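Local coordinates for protein TCR beta chain (Gallus gallus, PDB 6LIR) that forms the beta half of a chicken alpha-beta T-cell receptor, which probably recognises peptide antigen presented by MHC molecules on other cells, at residues K128-I131 with Q132-K136; I187-Q190 with E191-P195. One frame throughout, in Å; residues are numbered along the deposited sequence.

Contact 1. Residues K128-I131 with Q132-K136; sequences KQEI and QEKKK
The backbone carbonyl oxygen of E130 takes the amide of K134 in a short hydrogen bond, K134 N to E130 O 2.7 Å. One residue earlier, E133 N reaches Q129 O at 2.8 Å. Q132 N gives to K128 O, so three successive i to i+4 bonds make this a short alpha-helix. The helix then ends. K135 has positive phi, and its bond from N to I131 O is weak. The chain turns back, and the K136 carbonyl oxygen lies against E130 and I131: E130 CG is 3.3 Å from K136 O, and I131 CA makes a CA-H...O contact to the same oxygen.

On the side facing the TCR alpha chain, Q129 reaches along the helix to E133. With CG anti to the backbone N (chi1 -168°) and the chain extended beyond it, its amide NE2 meets E133 OE2. The amide and carboxylate planes stand nearly perpendicular, 88° apart. The modelled separation is very short, so its exact length is doubtful.

E130 and K134 cross at about a right angle, CG to CG 4.1 Å. E130 OE1 takes a hydrogen bond from T138 OG1 and a salt bridge from R186 of strand 178-188. Three residues meet the TCR alpha chain: E133 OE1 hydrogen-bonds Y118 OH of that chain, K134 NZ hydrogen-bonds its S114 O, and K136 NZ forms a salt bridge with its E164. The helix 128-134 thus joins strand 120-124 to strand 136-146 of the C1-set domain.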
loop_
_atom_site.group_PDB
_atom_site.type_symbol
_atom_site.label_atom_id
_atom_site.label_comp_id
_atom_site.label_asym_id
_atom_site.label_seq_id
_atom_site.Cartn_x
_atom_site.Cartn_y
_atom_site.Cartn_z
ATOM N N LYS B 128 29.392 -2.080 2.083
ATOM C CA LYS B 128 30.390 -1.220 2.709
ATOM C C LYS B 128 30.752 -0.055 1.800
ATOM O O LYS B 128 31.069 1.039 2.283
ATOM C CB LYS B 128 31.637 -2.031 3.075
ATOM C CG LYS B 128 31.358 -3.218 3.988
ATOM C CD LYS B 128 32.520 -3.483 4.941
ATOM C CE LYS B 128 32.149 -4.530 5.987
ATOM N NZ LYS B 128 32.170 -3.988 7.379
ATOM N N GLN B 129 30.684 -0.262 0.484
ATOM C CA GLN B 129 30.965 0.818 -0.454
ATOM C C GLN B 129 29.882 1.892 -0.403
ATOM O O GLN B 129 30.194 3.089 -0.423
ATOM C CB GLN B 129 31.115 0.266 -1.870
ATOM C CG GLN B 129 31.680 1.273 -2.853
ATOM C CD GLN B 129 31.604 0.793 -4.283
ATOM O OE1 GLN B 129 31.397 -0.394 -4.539
ATOM N NE2 GLN B 129 31.765 1.714 -5.229
ATOM N N GLU B 130 28.605 1.492 -0.373
ATOM C CA GLU B 130 27.535 2.475 -0.215
ATOM C C GLU B 130 27.733 3.290 1.058
ATOM O O GLU B 130 27.629 4.522 1.044
ATOM C CB GLU B 130 26.161 1.795 -0.195
ATOM C CG GLU B 130 25.022 2.753 0.201
ATOM C CD GLU B 130 23.684 2.057 0.475
ATOM O OE1 GLU B 130 22.630 2.666 0.189
ATOM O OE2 GLU B 130 23.678 0.912 0.973
ATOM N N ILE B 131 28.022 2.608 2.169
ATOM C CA ILE B 131 28.230 3.287 3.447
ATOM C C ILE B 131 29.315 4.351 3.320
ATOM O O ILE B 131 29.167 5.477 3.806
ATOM C CB ILE B 131 28.577 2.261 4.543
ATOM C CG1 ILE B 131 27.393 1.325 4.791
ATOM C CG2 ILE B 131 28.974 2.964 5.825
ATOM C CD1 ILE B 131 27.738 0.120 5.650
ATOM N N GLN B 132 30.441 3.997 2.700
ATOM C CA GLN B 132 31.517 4.969 2.522
ATOM C C GLN B 132 31.117 6.084 1.559
ATOM O O GLN B 132 31.330 7.269 1.847
ATOM C CB GLN B 132 32.788 4.266 2.049
ATOM C CG GLN B 132 33.395 3.385 3.127
ATOM C CD GLN B 132 34.446 2.427 2.602
ATOM O OE1 GLN B 132 34.386 1.226 2.862
ATOM N NE2 GLN B 132 35.428 2.956 1.878
ATOM N N GLU B 133 30.574 5.726 0.391
ATOM C CA GLU B 133 30.269 6.734 -0.627
ATOM C C GLU B 133 29.112 7.638 -0.211
ATOM O O GLU B 133 29.175 8.860 -0.392
ATOM C CB GLU B 133 29.958 6.058 -1.962
ATOM C CG GLU B 133 31.146 5.368 -2.601
ATOM C CD GLU B 133 30.766 4.612 -3.858
ATOM O OE1 GLU B 133 29.571 4.630 -4.221
ATOM O OE2 GLU B 133 31.660 4.004 -4.486
ATOM N N LYS B 134 28.029 7.054 0.316
ATOM C CA LYS B 134 26.802 7.798 0.582
ATOM C C LYS B 134 26.558 8.103 2.053
ATOM O O LYS B 134 25.590 8.807 2.365
ATOM C CB LYS B 134 25.586 7.029 0.043
ATOM C CG LYS B 134 25.743 6.502 -1.370
ATOM C CD LYS B 134 25.798 7.632 -2.376
ATOM C CE LYS B 134 25.750 7.090 -3.793
ATOM N NZ LYS B 134 25.649 8.172 -4.810
ATOM N N LYS B 135 27.392 7.591 2.961
ATOM C CA LYS B 135 27.179 7.740 4.404
ATOM C C LYS B 135 25.795 7.240 4.820
ATOM O O LYS B 135 25.205 7.724 5.787
ATOM C CB LYS B 135 27.410 9.183 4.861
ATOM C CG LYS B 135 28.886 9.474 5.154
ATOM C CD LYS B 135 29.115 10.881 5.691
ATOM C CE LYS B 135 28.409 11.101 7.023
ATOM N NZ LYS B 135 29.307 11.738 8.034
ATOM N N LYS B 136 25.269 6.264 4.081
ATOM C CA LYS B 136 24.010 5.624 4.420
ATOM C C LYS B 136 24.135 4.127 4.183
ATOM O O LYS B 136 24.923 3.677 3.349
ATOM C CB LYS B 136 22.838 6.171 3.586
ATOM C CG LYS B 136 22.650 7.674 3.651
ATOM C CD LYS B 136 21.705 8.152 2.560
ATOM C CE LYS B 136 21.739 9.665 2.426
ATOM N NZ LYS B 136 20.895 10.136 1.293
#

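Contact 2. Residues I187-Q190 with E191-P195; sequences ISAQ and EWFNP
Strand 178-188 passes directly into the one-turn helix 189-192, and the carbonyls of S188 and A189 accept from W192 N (3.1 Å to S188 O) and F193 N (2.9 Å to A189 O). S188 is the N-cap of this helix in the C1-set immunoglobulin domain. Its OG sits between the backbone N and the carbonyl carbon (chi1 71°) and accepts from E191 N at 3.2 Å. The same amide also makes a weak bond to S188 O.

The all-extended E191 chain (chi1 -176°) carries its carboxylate back to I187. Its OE1 lies 3.7 Å from I187 CB, and the E191 chain runs across that of I187. R162 holds the other oxygen, OE2, in a salt bridge. On the buried side, I187 CD1 touches W192 CB at 3.8 Å and comes near the plane of the indole, at its edge. After the helix F193 is the centre of an inverse gamma turn. Its ring carries W192 CD1 over the centre of one face, 3.9 Å above the plane. At the start of the helix a water bridges S188 N and E191 OE1: it accepts from S188 N at 2.8 Å and donates to E191 OE1.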
loop_
_atom_site.group_PDB
_atom_site.type_symbol
_atom_site.label_atom_id
_atom_site.label_comp_id
_atom_site.label_asym_id
_atom_site.label_seq_id
_atom_site.Cartn_x
_atom_site.Cartn_y
_atom_site.Cartn_z
ATOM N N ILE B 187 19.179 3.816 6.216
ATOM C CA ILE B 187 19.481 4.544 7.440
ATOM C C ILE B 187 20.822 5.254 7.295
ATOM O O ILE B 187 21.644 4.913 6.442
ATOM C CB ILE B 187 19.514 3.604 8.661
ATOM C CG1 ILE B 187 20.585 2.534 8.451
ATOM C CG2 ILE B 187 18.147 2.965 8.882
ATOM C CD1 ILE B 187 20.655 1.514 9.552
ATOM N N SER B 188 21.030 6.256 8.149
ATOM C CA SER B 188 22.313 6.944 8.212
ATOM C C SER B 188 23.417 5.988 8.655
ATOM O O SER B 188 23.170 4.992 9.338
ATOM C CB SER B 188 22.229 8.133 9.169
ATOM O OG SER B 188 22.136 7.683 10.508
ATOM N N ALA B 189 24.651 6.289 8.233
ATOM C CA ALA B 189 25.799 5.493 8.661
ATOM C C ALA B 189 25.939 5.466 10.183
ATOM O O ALA B 189 26.256 4.419 10.761
ATOM C CB ALA B 189 27.074 6.028 8.009
ATOM N N GLN B 190 25.692 6.602 10.849
ATOM C CA GLN B 190 25.758 6.659 12.312
ATOM C C GLN B 190 24.806 5.655 12.958
ATOM O O GLN B 190 25.154 5.003 13.952
ATOM C CB GLN B 190 25.491 8.078 12.825
ATOM C CG GLN B 190 24.449 8.892 12.085
ATOM C CD GLN B 190 25.042 9.614 10.887
ATOM O OE1 GLN B 190 25.202 9.025 9.817
ATOM N NE2 GLN B 190 25.402 10.882 11.068
ATOM N N GLU B 191 23.599 5.505 12.402
ATOM C CA GLU B 191 22.646 4.570 12.989
ATOM C C GLU B 191 23.041 3.133 12.682
ATOM O O GLU B 191 22.782 2.236 13.489
ATOM C CB GLU B 191 21.230 4.857 12.478
ATOM C CG GLU B 191 20.173 3.971 13.133
ATOM C CD GLU B 191 18.733 4.296 12.735
ATOM O OE1 GLU B 191 18.512 5.141 11.842
ATOM O OE2 GLU B 191 17.809 3.691 13.328
ATOM N N TRP B 192 23.688 2.899 11.538
ATOM C CA TRP B 192 24.109 1.544 11.198
ATOM C C TRP B 192 25.289 1.099 12.055
ATOM O O TRP B 192 25.382 -0.077 12.425
ATOM C CB TRP B 192 24.471 1.442 9.716
ATOM C CG TRP B 192 25.196 0.165 9.396
ATOM C CD1 TRP B 192 26.499 0.034 9.006
ATOM C CD2 TRP B 192 24.663 -1.164 9.468
ATOM N NE1 TRP B 192 26.805 -1.294 8.819
ATOM C CE2 TRP B 192 25.698 -2.049 9.096
ATOM C CE3 TRP B 192 23.412 -1.691 9.800
ATOM C CZ2 TRP B 192 25.518 -3.432 9.052
ATOM C CZ3 TRP B 192 23.236 -3.066 9.757
ATOM C CH2 TRP B 192 24.283 -3.920 9.384
ATOM N N PHE B 193 26.208 2.013 12.373
ATOM C CA PHE B 193 27.429 1.651 13.096
ATOM C C PHE B 193 27.174 1.726 14.602
ATOM O O PHE B 193 27.721 2.552 15.333
ATOM C CB PHE B 193 28.584 2.547 12.674
ATOM C CG PHE B 193 29.225 2.134 11.384
ATOM C CD1 PHE B 193 29.712 0.849 11.216
ATOM C CD2 PHE B 193 29.332 3.029 10.333
ATOM C CE1 PHE B 193 30.298 0.464 10.026
ATOM C CE2 PHE B 193 29.914 2.650 9.142
ATOM C CZ PHE B 193 30.397 1.365 8.986
ATOM N N ASN B 194 26.317 0.816 15.052
ATOM C CA ASN B 194 25.977 0.620 16.451
ATOM C C ASN B 194 25.612 -0.849 16.620
ATOM O O ASN B 194 24.535 -1.275 16.177
ATOM C CB ASN B 194 24.819 1.537 16.857
ATOM C CG ASN B 194 24.543 1.524 18.355
ATOM O OD1 ASN B 194 24.906 0.586 19.067
ATOM N ND2 ASN B 194 23.881 2.571 18.836
ATOM N N PRO B 195 26.472 -1.657 17.248
ATOM C CA PRO B 195 26.189 -3.097 17.352
ATOM C C PRO B 195 25.054 -3.437 18.302
ATOM O O PRO B 195 24.715 -4.619 18.431
ATOM C CB PRO B 195 27.521 -3.679 17.850
ATOM C CG PRO B 195 28.199 -2.541 18.544
ATOM C CD PRO B 195 27.783 -1.295 17.815
HETATM O O HOH W 1 19.021 6.748 10.044
#

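In the fold
Contact 1 comes first along the chain and contact 2 follows, with their centres 11 Å apart. Both lie in the C1-set domain, about 30 Å or more from the centre of the chain. Each holds a short helix at the same end of the sheet that contains strands 136-146 and 178-188, which are antiparallel neighbours. Contact 1 leads into the first strand and contact 2 leaves the second. A probable backbone hydrogen bond, K135 O to A189 N, ties the two together. I131 of the first helix packs on W192 and F193 of the second. The two short helices thus pack together where the strands enter and leave, and contact 1 also meets the alpha chain through E133, K134 and K136.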